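Local coordinates for protein DsbA-like disulfide oxidoreductase (Wolbachia endosymbiont of Drosophila melanogaster, PDB 6EEZ) that catalyses thiol-disulfide exchange as a DsbA-like member of the thioredoxin superfamily and acts as a homotrimeric disulfide isomerase, at residues I51-D54 with I55-L58; F97-H100 with H101-S105; I124-D127 with D128-S132; Q142-N145 with N146-L150; L154-G158 with T159-I163. All coordinates share one frame; numbering follows the deposited sequence.

Contact 1: residues I51-D54 with I55-L58; sequences IKND and IKQL
Ile51 and Ile55 meet at the start of helix 52-60 of the thioredoxin fold. Ile51 holds the N-cap position, just where the short helix 46-50, which begins inside the Cys45-Cys48 redox motif, has ended. This break between two helices is consistent with the kinked active-site helix of thioredoxin relatives.

The Ile55 side chain grows back over the first turn. Its CB lies 3.6 Å from Lys52 O. CG1, set beside the backbone N (chi1 -58°), drops to 3.3 Å from Ile51 O. A second bend (chi2 -47°) then brings CD1 of Ile55 to 4.2 Å from CD1 of Ile51, an apolar touch between two branch ends. The same Ile51 O accepts the amide of Ile55 N at 3.0 Å, with an almost straight N-H, so the oxygen that closes the turn also has the isoleucine methylene against it. Beyond the pair, Ile51 leans on Pro160, and Leu58 on Leu175 of helix 175-185.

On the solvent side Asn53 and Lys56 run alongside each other and point the same way. Asn53 OD1, which His101 NE2 meets in a probable hydrogen bond, sits 4.1 Å from the aliphatic CD of Lys56.

Contact 2: residues F97-H100 with H101-S105; sequences FDFH and HAALS
Phe97 and His101, one turn apart, send their rings out on the same flank of the helix. Both side chains leave with CG anti to the backbone N, and they run side by side with their planes only 19° apart. The rings are nevertheless slid so far past each other that they barely overlap, with centroids 5.8 Å apart; the nearer touch is Phe97 CE2 against His101 CB at 4.0 Å.

His100 and Leu104 pair differently. With CG anti to the backbone N (chi1 170°) the imidazole stands almost level with its own CA, while Leu104, its CG beside the backbone N (chi1 -70°), reaches back one turn toward it. Leu104 CG thereby comes over one face of the His100 ring, and its CD1 lies 3.3 Å from NE2 of His100.

These turns belong to helix 96-105, part of the helical insertion that DsbA-like proteins carry within the thioredoxin fold. Leu104 touches the Cys45-Cys48 redox motif, and the His100 ring meets that of Phe68 on strand 65-70. On another flank Phe99 packs against helices 76-91 and 112-121, and its CE2 rests 4.3 Å from Ala103 CB.

At the C-terminal end, Ser105 folds back on the helix: its OG donates to His101 O at 2.7 Å and its backbone N to the same oxygen at 2.9 Å, the two arriving from opposite faces of the carbonyl plane.

Contact 3: residues I124-D127 with D128-S132; sequences IDED and DFNDS
Asp125 caps the N-terminus of helix 126-135 by bending its carboxylate over the amide of Asp128. It is a classic aspartate N-cap within the helical insertion of this DsbA-like protein. The capping oxygen is OD2: Asp128 N donates to it at 2.8 Å, nearly in line with the C-O bond, while Asp127 N makes a second, weak bond to the same atom. The CG of Asp125 stands anti to its backbone N (chi1 157°), which is what swings the carboxylate round to the two amides.

Asp127 and Asp128 are the residues most covered by the turn. Asp127 faces outward, and only its CB presses on the next peptide; its carbonyl takes Asp131 N at 3.1 Å. The Asp128 side chain crosses that of Asp125 at about a right angle, and the two carboxylate planes are 71° apart. Their OD2 atoms are then 3.6 Å apart, a like-charge approach that the positive end of the helix dipole would be expected to ease.

Glu126 comes next. Its carbonyl accepts Asn130 N at 2.8 Å and also sits at the edge of the Phe129 ring, while its CG runs 3.7 Å from Asn130 ND2.

The inner side is apolar. Phe129 reaches Leu116 and Val119 of helix 112-121 and Ser84 of helix 76-91, and Ile124, which rests on Val119 and Val88, crosses it at about a right angle: Ile124 CG2 touches Phe129 CB at 3.9 Å.

Contact 4: residues Q142-N145 with N146-L150; sequences QMIN and NSRLL
Arg148 leaves the helix with CG beside its backbone N (chi1 -75°) and stays extended to NE, which carries the guanidinium across Ile144. The Ile144 branch that meets it is CG2, anti to its own backbone N: this methyl sits 3.9 Å above one face of the guanidinium plane, offset toward the rim, and 4.0 Å from NE. Asn145 OD1 approaches the same group obliquely, 4.1 Å from Arg148 NH1, too far to grip it. The polar ends are held by other partners: Arg148 NE bonds to Pro72 O, and Asn145 ND2 to Glu141 OE2.

On the other side of the helix, Gln142 and Asn146 lie alongside each other with their amide planes 24° apart, and Gln142 CG touches Asn146 ND2 at 3.9 Å. Underneath, the regular alpha-helical bonds run from Asn146 N to Gln142 O and from Arg148 N to Ile144 O, each 2.9 Å long.

All of this lies midway along the long helix 137-154. Met143 and Ile144 face helix 76-91, where they meet Leu86, Phe90 and Ala82. Ser147 OG bonds to Arg69 of strand 65-70, and Leu150 packs on Gln19 and Ile20 of helix 17-20.

Contact 5: residues L154-G158 with T159-I163; sequences LGVGG and TPFLI
Val156 lays a methyl on the ring of Phe161, a CH-pi contact with hardly any offset. CG2 stands 3.8 Å from the ring centroid and only 5° off the normal, while CG1 touches CD2 of Phe161 at 3.8 Å. Phe161 CG lies between its own backbone N and carbonyl carbon (chi1 68°), turning the ring back under the incoming loop.

The polar touch is at the edge of that ring: Gly158 O lies in its plane, 3.5 Å from CD2 of Phe161. No hydrogen bond joins 154-158 to 159-163; apart from this oxygen their touches are apolar.

The remaining apolar contacts come from Leu154. Its CD1 meets CD1 of Ile163 tip to tip at 3.7 Å and also rests obliquely against the Phe161 ring, with CE1 at 3.9 Å.

The chain here forms the cis-proline loop of the thioredoxin fold: Pro160 follows a cis peptide bond, and Thr159 just before it touches Cys45 and Cys48. Strand 161-164 then runs between strands 36-41 and 167-170, bonding through its backbone to Phe40 and Val38 on one neighbour and Phe169 on the other, with the Phe161 ring stacked on that of Phe40 and Val156 covering Leu168 and Val170.

In the fold
All five are partly buried; contacts 2 and 5 have no exposed residue among those that touch, while 1, 3 and 4 each have an exposed face. Contacts 1, 2 and 5 gather round the redox site, and contact 2 takes Lys52 and Lys56 of contact 1 against its flank. Contact 3 is the outlier, centred about 22 Å from the chain's centre; contact 4, on the next helix, lies across that centre from contact 1. Contact 1 pairs isoleucines inside and polar groups outside, contact 2 sets histidines beside phenylalanines, contact 3 puts acids at a helix start, contact 4 has amides on one side and an arginine over an isoleucine on another, and contact 5 is almost wholly apolar.

Contact 1: residues I51-D54 with I55-L58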
loop_
_atom_site.group_PDB
_atom_site.type_symbol
_atom_site.label_atom_id
_atom_site.label_comp_id
_atom_site.label_asym_id
_atom_site.label_seq_id
_atom_site.Cartn_x
_atom_site.Cartn_y
_atom_site.Cartn_z
ATOM N N ILE A 51 -2.825 3.533 11.187
ATOM C CA ILE A 51 -3.089 4.655 10.273
ATOM C C ILE A 51 -4.116 4.282 9.213
ATOM O O ILE A 51 -4.322 5.032 8.273
ATOM C CB ILE A 51 -1.787 5.152 9.549
ATOM C CG1 ILE A 51 -1.155 4.056 8.672
ATOM C CG2 ILE A 51 -0.825 5.617 10.577
ATOM C CD1 ILE A 51 -0.026 4.570 7.658
ATOM N N LYS A 52 -4.759 3.127 9.374
ATOM C CA LYS A 52 -5.641 2.607 8.339
ATOM C C LYS A 52 -6.776 3.598 8.034
ATOM O O LYS A 52 -7.218 3.710 6.885
ATOM C CB LYS A 52 -6.200 1.237 8.755
ATOM C CG LYS A 52 -7.058 1.254 9.993
ATOM C CD LYS A 52 -7.469 -0.160 10.401
ATOM C CE LYS A 52 -8.428 -0.136 11.612
ATOM N NZ LYS A 52 -7.718 0.349 12.833
ATOM N N ASN A 53 -7.195 4.347 9.050
ATOM C CA ASN A 53 -8.291 5.301 8.908
ATOM C C ASN A 53 -7.813 6.673 8.473
ATOM O O ASN A 53 -8.592 7.470 7.951
ATOM C CB ASN A 53 -9.067 5.400 10.217
ATOM C CG ASN A 53 -9.985 4.218 10.419
ATOM O OD1 ASN A 53 -10.558 3.694 9.457
ATOM N ND2 ASN A 53 -10.127 3.770 11.669
ATOM N N ASP A 54 -6.534 6.953 8.689
ATOM C CA ASP A 54 -5.922 8.136 8.105
ATOM C C ASP A 54 -5.950 7.978 6.600
ATOM O O ASP A 54 -6.376 8.878 5.878
ATOM C CB ASP A 54 -4.487 8.320 8.587
ATOM C CG ASP A 54 -4.405 8.785 10.015
ATOM O OD1 ASP A 54 -5.368 9.399 10.487
ATOM O OD2 ASP A 54 -3.367 8.547 10.661
ATOM N N ILE A 55 -5.504 6.806 6.149
ATOM C CA ILE A 55 -5.480 6.461 4.736
ATOM C C ILE A 55 -6.888 6.524 4.141
ATOM O O ILE A 55 -7.103 7.176 3.126
ATOM C CB ILE A 55 -4.890 5.062 4.532
ATOM C CG1 ILE A 55 -3.485 5.005 5.113
ATOM C CG2 ILE A 55 -4.839 4.681 3.071
ATOM C CD1 ILE A 55 -2.609 6.186 4.707
ATOM N N LYS A 56 -7.842 5.852 4.793
ATOM C CA LYS A 56 -9.223 5.857 4.326
ATOM C C LYS A 56 -9.748 7.290 4.163
ATOM O O LYS A 56 -10.267 7.641 3.111
ATOM C CB LYS A 56 -10.109 5.065 5.284
ATOM C CG LYS A 56 -11.465 4.760 4.735
ATOM C CD LYS A 56 -12.215 3.918 5.714
ATOM C CE LYS A 56 -13.635 3.696 5.296
ATOM N NZ LYS A 56 -14.237 2.677 6.193
ATOM N N GLN A 57 -9.588 8.123 5.187
ATOM C CA GLN A 57 -10.071 9.493 5.131
ATOM C C GLN A 57 -9.358 10.313 4.052
ATOM O O GLN A 57 -9.999 11.102 3.361
ATOM C CB GLN A 57 -9.936 10.158 6.507
ATOM C CG GLN A 57 -10.947 9.612 7.511
ATOM C CD GLN A 57 -10.756 10.130 8.921
ATOM O OE1 GLN A 57 -9.758 10.764 9.232
ATOM N NE2 GLN A 57 -11.721 9.850 9.787
ATOM N N LEU A 58 -8.051 10.113 3.885
ATOM C CA LEU A 58 -7.276 10.886 2.910
ATOM C C LEU A 58 -7.721 10.555 1.498
ATOM O O LEU A 58 -7.806 11.435 0.641
ATOM C CB LEU A 58 -5.785 10.615 3.064
ATOM C CG LEU A 58 -4.849 11.660 2.446
ATOM C CD1 LEU A 58 -4.946 12.985 3.218
ATOM C CD2 LEU A 58 -3.396 11.121 2.420
#

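Contact 2: residues F97-H100 with H101-S105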
loop_
_atom_site.group_PDB
_atom_site.type_symbol
_atom_site.label_atom_id
_atom_site.label_comp_id
_atom_site.label_asym_id
_atom_site.label_seq_id
_atom_site.Cartn_x
_atom_site.Cartn_y
_atom_site.Cartn_z
ATOM N N PHE A 97 -9.311 -2.780 -1.717
ATOM C CA PHE A 97 -9.283 -1.944 -0.523
ATOM C C PHE A 97 -9.982 -2.626 0.661
ATOM O O PHE A 97 -9.611 -2.396 1.825
ATOM C CB PHE A 97 -9.920 -0.575 -0.775
ATOM C CG PHE A 97 -9.849 0.347 0.425
ATOM C CD1 PHE A 97 -8.717 1.132 0.651
ATOM C CD2 PHE A 97 -10.906 0.404 1.341
ATOM C CE1 PHE A 97 -8.643 1.967 1.748
ATOM C CE2 PHE A 97 -10.838 1.225 2.450
ATOM C CZ PHE A 97 -9.708 2.017 2.655
ATOM N N ASP A 98 -10.991 -3.449 0.371
ATOM C CA ASP A 98 -11.725 -4.152 1.425
ATOM C C ASP A 98 -10.861 -5.202 2.097
ATOM O O ASP A 98 -10.891 -5.352 3.318
ATOM C CB ASP A 98 -12.983 -4.804 0.864
ATOM C CG ASP A 98 -13.986 -3.794 0.411
ATOM O OD1 ASP A 98 -13.936 -2.652 0.908
ATOM O OD2 ASP A 98 -14.835 -4.141 -0.426
ATOM N N PHE A 99 -10.091 -5.933 1.302
ATOM C CA PHE A 99 -9.139 -6.859 1.876
ATOM C C PHE A 99 -8.112 -6.051 2.657
ATOM O O PHE A 99 -7.821 -6.362 3.804
ATOM C CB PHE A 99 -8.458 -7.710 0.809
ATOM C CG PHE A 99 -7.536 -8.737 1.384
ATOM C CD1 PHE A 99 -8.021 -9.978 1.763
ATOM C CD2 PHE A 99 -6.198 -8.443 1.611
ATOM C CE1 PHE A 99 -7.185 -10.918 2.323
ATOM C CE2 PHE A 99 -5.349 -9.382 2.175
ATOM C CZ PHE A 99 -5.847 -10.623 2.530
ATOM N N HIS A 100 -7.591 -5.001 2.028
ATOM C CA HIS A 100 -6.579 -4.135 2.626
ATOM C C HIS A 100 -6.972 -3.679 4.023
ATOM O O HIS A 100 -6.211 -3.838 4.979
ATOM C CB HIS A 100 -6.346 -2.914 1.721
ATOM C CG HIS A 100 -5.515 -1.826 2.334
ATOM N ND1 HIS A 100 -4.153 -1.719 2.123
ATOM C CD2 HIS A 100 -5.853 -0.774 3.116
ATOM C CE1 HIS A 100 -3.687 -0.655 2.748
ATOM N NE2 HIS A 100 -4.697 -0.059 3.362
ATOM N N HIS A 101 -8.169 -3.110 4.130
ATOM C CA HIS A 101 -8.602 -2.481 5.368
ATOM C C HIS A 101 -8.911 -3.538 6.432
ATOM O O HIS A 101 -8.629 -3.340 7.627
ATOM C CB HIS A 101 -9.832 -1.599 5.122
ATOM C CG HIS A 101 -10.127 -0.663 6.245
ATOM N ND1 HIS A 101 -11.121 -0.900 7.168
ATOM C CD2 HIS A 101 -9.543 0.502 6.610
ATOM C CE1 HIS A 101 -11.142 0.084 8.048
ATOM N NE2 HIS A 101 -10.197 0.950 7.731
ATOM N N ALA A 102 -9.485 -4.658 6.004
ATOM C CA ALA A 102 -9.723 -5.766 6.928
ATOM C C ALA A 102 -8.407 -6.337 7.441
ATOM O O ALA A 102 -8.310 -6.695 8.602
ATOM C CB ALA A 102 -10.545 -6.863 6.267
ATOM N N ALA A 103 -7.396 -6.432 6.584
ATOM C CA ALA A 103 -6.119 -6.980 7.013
ATOM C C ALA A 103 -5.497 -6.062 8.066
ATOM O O ALA A 103 -4.964 -6.526 9.082
ATOM C CB ALA A 103 -5.191 -7.159 5.837
ATOM N N LEU A 104 -5.574 -4.759 7.825
ATOM C CA LEU A 104 -5.100 -3.787 8.800
ATOM C C LEU A 104 -5.936 -3.817 10.089
ATOM O O LEU A 104 -5.429 -3.497 11.168
ATOM C CB LEU A 104 -5.111 -2.393 8.200
ATOM C CG LEU A 104 -4.050 -2.164 7.116
ATOM C CD1 LEU A 104 -4.191 -0.741 6.538
ATOM C CD2 LEU A 104 -2.607 -2.412 7.640
ATOM N N SER A 105 -7.204 -4.216 9.982
ATOM C CA SER A 105 -8.078 -4.285 11.156
ATOM C C SER A 105 -7.869 -5.589 11.942
ATOM O O SER A 105 -8.193 -5.681 13.118
ATOM C CB SER A 105 -9.542 -4.151 10.730
ATOM O OG SER A 105 -9.740 -2.931 10.037
#

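Contact 3: residues I124-D127 with D128-S132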
loop_
_atom_site.group_PDB
_atom_site.type_symbol
_atom_site.label_atom_id
_atom_site.label_comp_id
_atom_site.label_asym_id
_atom_site.label_seq_id
_atom_site.Cartn_x
_atom_site.Cartn_y
_atom_site.Cartn_z
ATOM N N ILE A 124 -15.847 -12.607 -1.622
ATOM C CA ILE A 124 -15.101 -13.438 -2.564
ATOM C C ILE A 124 -15.160 -14.939 -2.239
ATOM O O ILE A 124 -15.002 -15.346 -1.093
ATOM C CB ILE A 124 -13.627 -12.953 -2.624
ATOM C CG1 ILE A 124 -13.539 -11.753 -3.564
ATOM C CG2 ILE A 124 -12.664 -14.052 -3.119
ATOM C CD1 ILE A 124 -12.300 -10.969 -3.423
ATOM N N ASP A 125 -15.379 -15.760 -3.264
ATOM C CA ASP A 125 -15.520 -17.205 -3.088
ATOM C C ASP A 125 -14.166 -17.891 -2.938
ATOM O O ASP A 125 -13.209 -17.554 -3.637
ATOM C CB ASP A 125 -16.297 -17.793 -4.273
ATOM C CG ASP A 125 -16.032 -19.278 -4.487
ATOM O OD1 ASP A 125 -16.768 -20.122 -3.929
ATOM O OD2 ASP A 125 -15.091 -19.590 -5.245
ATOM N N GLU A 126 -14.088 -18.849 -2.019
ATOM C CA GLU A 126 -12.824 -19.518 -1.716
ATOM C C GLU A 126 -12.140 -20.070 -2.965
ATOM O O GLU A 126 -10.919 -19.993 -3.087
ATOM C CB GLU A 126 -13.045 -20.650 -0.710
ATOM C CG GLU A 126 -11.843 -21.565 -0.519
ATOM C CD GLU A 126 -11.945 -22.399 0.745
ATOM O OE1 GLU A 126 -10.939 -23.044 1.106
ATOM O OE2 GLU A 126 -13.023 -22.405 1.381
ATOM N N ASP A 127 -12.925 -20.619 -3.889
ATOM C CA ASP A 127 -12.370 -21.261 -5.081
ATOM C C ASP A 127 -11.854 -20.237 -6.098
ATOM O O ASP A 127 -10.831 -20.457 -6.750
ATOM C CB ASP A 127 -13.421 -22.166 -5.726
ATOM C CG ASP A 127 -13.468 -23.531 -5.091
ATOM O OD1 ASP A 127 -12.397 -24.157 -4.967
ATOM O OD2 ASP A 127 -14.572 -23.974 -4.704
ATOM N N ASP A 128 -12.563 -19.124 -6.240
ATOM C CA ASP A 128 -12.051 -18.026 -7.039
ATOM C C ASP A 128 -10.750 -17.510 -6.429
ATOM O O ASP A 128 -9.839 -17.076 -7.144
ATOM C CB ASP A 128 -13.072 -16.889 -7.133
ATOM C CG ASP A 128 -14.248 -17.234 -8.015
ATOM O OD1 ASP A 128 -14.025 -17.839 -9.083
ATOM O OD2 ASP A 128 -15.391 -16.902 -7.637
ATOM N N PHE A 129 -10.670 -17.564 -5.103
ATOM C CA PHE A 129 -9.523 -17.018 -4.389
ATOM C C PHE A 129 -8.329 -17.947 -4.555
ATOM O O PHE A 129 -7.215 -17.490 -4.801
ATOM C CB PHE A 129 -9.846 -16.806 -2.906
ATOM C CG PHE A 129 -8.657 -16.398 -2.073
ATOM C CD1 PHE A 129 -8.184 -15.094 -2.092
ATOM C CD2 PHE A 129 -8.013 -17.323 -1.263
ATOM C CE1 PHE A 129 -7.083 -14.719 -1.325
ATOM C CE2 PHE A 129 -6.917 -16.958 -0.490
ATOM C CZ PHE A 129 -6.446 -15.654 -0.525
ATOM N N ASN A 130 -8.562 -19.255 -4.453
ATOM C CA ASN A 130 -7.476 -20.217 -4.608
ATOM C C ASN A 130 -6.930 -20.214 -6.036
ATOM O O ASN A 130 -5.718 -20.316 -6.234
ATOM C CB ASN A 130 -7.930 -21.625 -4.216
ATOM C CG ASN A 130 -8.125 -21.785 -2.712
ATOM O OD1 ASN A 130 -7.644 -20.974 -1.928
ATOM N ND2 ASN A 130 -8.826 -22.841 -2.309
ATOM N N ASP A 131 -7.807 -20.078 -7.027
ATOM C CA ASP A 131 -7.370 -20.072 -8.422
ATOM C C ASP A 131 -6.570 -18.802 -8.726
ATOM O O ASP A 131 -5.684 -18.804 -9.581
ATOM C CB ASP A 131 -8.558 -20.177 -9.382
ATOM C CG ASP A 131 -9.367 -21.481 -9.213
ATOM O OD1 ASP A 131 -8.774 -22.569 -9.020
ATOM O OD2 ASP A 131 -10.611 -21.408 -9.288
ATOM N N SER A 132 -6.879 -17.716 -8.026
ATOM C CA SER A 132 -6.186 -16.446 -8.251
ATOM C C SER A 132 -4.748 -16.508 -7.721
ATOM O O SER A 132 -3.810 -16.059 -8.384
ATOM C CB SER A 132 -6.955 -15.296 -7.595
ATOM O OG SER A 132 -6.409 -14.028 -7.922
#

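Contact 4: residues Q142-N145 with N146-L150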
loop_
_atom_site.group_PDB
_atom_site.type_symbol
_atom_site.label_atom_id
_atom_site.label_comp_id
_atom_site.label_asym_id
_atom_site.label_seq_id
_atom_site.Cartn_x
_atom_site.Cartn_y
_atom_site.Cartn_z
ATOM N N GLN A 142 6.442 -11.114 -8.547
ATOM C CA GLN A 142 7.169 -10.036 -9.212
ATOM C C GLN A 142 6.843 -8.682 -8.609
ATOM O O GLN A 142 7.747 -7.869 -8.369
ATOM C CB GLN A 142 6.854 -10.021 -10.711
ATOM C CG GLN A 142 7.733 -9.094 -11.517
ATOM C CD GLN A 142 7.425 -9.135 -13.006
ATOM O OE1 GLN A 142 6.537 -8.429 -13.476
ATOM N NE2 GLN A 142 8.166 -9.961 -13.760
ATOM N N MET A 143 5.556 -8.449 -8.352
ATOM C CA MET A 143 5.118 -7.154 -7.823
ATOM C C MET A 143 5.640 -6.920 -6.416
ATOM O O MET A 143 5.989 -5.798 -6.062
ATOM C CB MET A 143 3.588 -7.045 -7.833
ATOM C CG MET A 143 2.980 -6.861 -9.219
ATOM S SD MET A 143 1.164 -6.989 -9.230
ATOM C CE MET A 143 0.733 -5.442 -8.442
ATOM N N ILE A 144 5.685 -7.968 -5.606
ATOM C CA ILE A 144 6.111 -7.818 -4.223
ATOM C C ILE A 144 7.626 -7.622 -4.180
ATOM O O ILE A 144 8.138 -6.823 -3.398
ATOM C CB ILE A 144 5.690 -9.027 -3.371
ATOM C CG1 ILE A 144 4.191 -8.925 -3.058
ATOM C CG2 ILE A 144 6.518 -9.107 -2.081
ATOM C CD1 ILE A 144 3.644 -10.039 -2.228
ATOM N N ASN A 145 8.339 -8.340 -5.031
ATOM C CA ASN A 145 9.778 -8.182 -5.099
ATOM C C ASN A 145 10.124 -6.776 -5.545
ATOM O O ASN A 145 11.057 -6.153 -5.013
ATOM C CB ASN A 145 10.395 -9.205 -6.050
ATOM C CG ASN A 145 10.455 -10.584 -5.448
ATOM O OD1 ASN A 145 10.452 -10.739 -4.224
ATOM N ND2 ASN A 145 10.523 -11.602 -6.304
ATOM N N ASN A 146 9.355 -6.255 -6.500
ATOM C CA ASN A 146 9.650 -4.934 -7.022
ATOM C C ASN A 146 9.389 -3.888 -5.966
ATOM O O ASN A 146 10.138 -2.929 -5.875
ATOM C CB ASN A 146 8.857 -4.659 -8.300
ATOM C CG ASN A 146 9.469 -5.340 -9.521
ATOM O OD1 ASN A 146 10.640 -5.756 -9.508
ATOM N ND2 ASN A 146 8.691 -5.451 -10.580
ATOM N N SER A 147 8.380 -4.090 -5.121
ATOM C CA SER A 147 8.125 -3.143 -4.032
ATOM C C SER A 147 9.189 -3.219 -2.949
ATOM O O SER A 147 9.572 -2.191 -2.378
ATOM C CB SER A 147 6.758 -3.386 -3.397
ATOM O OG SER A 147 5.717 -3.044 -4.280
ATOM N N ARG A 148 9.660 -4.425 -2.642
ATOM C CA ARG A 148 10.706 -4.568 -1.648
ATOM C C ARG A 148 11.988 -3.859 -2.098
ATOM O O ARG A 148 12.641 -3.180 -1.313
ATOM C CB ARG A 148 10.997 -6.043 -1.378
ATOM C CG ARG A 148 9.937 -6.731 -0.546
ATOM C CD ARG A 148 10.179 -8.234 -0.537
ATOM N NE ARG A 148 9.505 -8.867 0.597
ATOM C CZ ARG A 148 9.421 -10.179 0.772
ATOM N NH1 ARG A 148 9.960 -10.999 -0.127
ATOM N NH2 ARG A 148 8.812 -10.668 1.853
ATOM N N LEU A 149 12.351 -4.030 -3.363
ATOM C CA LEU A 149 13.543 -3.383 -3.892
ATOM C C LEU A 149 13.373 -1.860 -3.882
ATOM O O LEU A 149 14.327 -1.121 -3.596
ATOM C CB LEU A 149 13.838 -3.887 -5.303
ATOM C CG LEU A 149 14.562 -5.229 -5.357
ATOM C CD1 LEU A 149 14.398 -5.901 -6.719
ATOM C CD2 LEU A 149 16.047 -5.046 -5.047
ATOM N N LEU A 150 12.153 -1.399 -4.175
ATOM C CA LEU A 150 11.870 0.020 -4.149
ATOM C C LEU A 150 12.023 0.564 -2.738
ATOM O O LEU A 150 12.645 1.614 -2.548
ATOM C CB LEU A 150 10.458 0.323 -4.679
ATOM C CG LEU A 150 10.121 1.807 -4.825
ATOM C CD1 LEU A 150 11.156 2.528 -5.668
ATOM C CD2 LEU A 150 8.741 1.975 -5.460
#

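Contact 5: residues L154-G158 with T159-I163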
loop_
_atom_site.group_PDB
_atom_site.type_symbol
_atom_site.label_atom_id
_atom_site.label_comp_id
_atom_site.label_asym_id
_atom_site.label_seq_id
_atom_site.Cartn_x
_atom_site.Cartn_y
_atom_site.Cartn_z
ATOM N N LEU A 154 14.796 3.434 -1.733
ATOM C CA LEU A 154 14.399 4.676 -1.107
ATOM C C LEU A 154 15.042 4.788 0.261
ATOM O O LEU A 154 14.998 5.838 0.873
ATOM C CB LEU A 154 12.860 4.767 -1.018
ATOM C CG LEU A 154 12.118 5.000 -2.353
ATOM C CD1 LEU A 154 10.609 4.917 -2.190
ATOM C CD2 LEU A 154 12.494 6.341 -2.966
ATOM N N GLY A 155 15.615 3.688 0.754
ATOM C CA GLY A 155 16.426 3.698 1.963
ATOM C C GLY A 155 15.751 4.036 3.285
ATOM O O GLY A 155 16.426 4.317 4.271
ATOM N N VAL A 156 14.428 3.989 3.321
ATOM C CA VAL A 156 13.681 4.296 4.538
ATOM C C VAL A 156 13.970 3.299 5.671
ATOM O O VAL A 156 14.149 3.698 6.825
ATOM C CB VAL A 156 12.169 4.314 4.268
ATOM C CG1 VAL A 156 11.414 4.593 5.552
ATOM C CG2 VAL A 156 11.832 5.365 3.208
ATOM N N GLY A 157 14.017 2.012 5.323
ATOM C CA GLY A 157 14.420 0.974 6.253
ATOM C C GLY A 157 13.315 0.415 7.141
ATOM O O GLY A 157 13.614 -0.318 8.072
ATOM N N GLY A 158 12.058 0.768 6.864
ATOM C CA GLY A 158 10.917 0.130 7.516
ATOM C C GLY A 158 9.583 0.631 6.982
ATOM O O GLY A 158 9.567 1.385 6.018
ATOM N N THR A 159 8.479 0.181 7.577
ATOM C CA THR A 159 7.141 0.697 7.263
ATOM C C THR A 159 6.443 1.241 8.520
ATOM O O THR A 159 6.801 0.881 9.643
ATOM C CB THR A 159 6.230 -0.400 6.615
ATOM O OG1 THR A 159 6.078 -1.508 7.502
ATOM C CG2 THR A 159 6.832 -0.887 5.321
ATOM N N PRO A 160 5.427 2.099 8.325
ATOM C CA PRO A 160 4.961 2.568 7.014
ATOM C C PRO A 160 5.697 3.809 6.572
ATOM O O PRO A 160 6.344 4.446 7.401
ATOM C CB PRO A 160 3.496 2.901 7.264
ATOM C CG PRO A 160 3.525 3.457 8.652
ATOM C CD PRO A 160 4.592 2.660 9.400
ATOM N N PHE A 161 5.528 4.163 5.298
ATOM C CA PHE A 161 5.903 5.483 4.833
ATOM C C PHE A 161 5.065 5.791 3.622
ATOM O O PHE A 161 4.518 4.872 2.989
ATOM C CB PHE A 161 7.420 5.615 4.534
ATOM C CG PHE A 161 7.913 4.813 3.357
ATOM C CD1 PHE A 161 7.942 5.365 2.091
ATOM C CD2 PHE A 161 8.429 3.541 3.526
ATOM C CE1 PHE A 161 8.432 4.650 1.008
ATOM C CE2 PHE A 161 8.921 2.824 2.444
ATOM C CZ PHE A 161 8.925 3.380 1.189
ATOM N N LEU A 162 4.945 7.090 3.345
ATOM C CA LEU A 162 4.065 7.593 2.310
ATOM C C LEU A 162 4.722 8.698 1.478
ATOM O O LEU A 162 5.253 9.692 1.989
ATOM C CB LEU A 162 2.771 8.104 2.950
ATOM C CG LEU A 162 1.675 8.689 2.055
ATOM C CD1 LEU A 162 1.169 7.623 1.108
ATOM C CD2 LEU A 162 0.521 9.233 2.890
ATOM N N ILE A 163 4.679 8.492 0.175
ATOM C CA ILE A 163 5.111 9.481 -0.785
ATOM C C ILE A 163 3.924 10.246 -1.303
ATOM O O ILE A 163 2.971 9.655 -1.788
ATOM C CB ILE A 163 5.830 8.828 -1.972
ATOM C CG1 ILE A 163 7.059 8.076 -1.487
ATOM C CG2 ILE A 163 6.191 9.880 -3.034
ATOM C CD1 ILE A 163 7.739 7.285 -2.606
#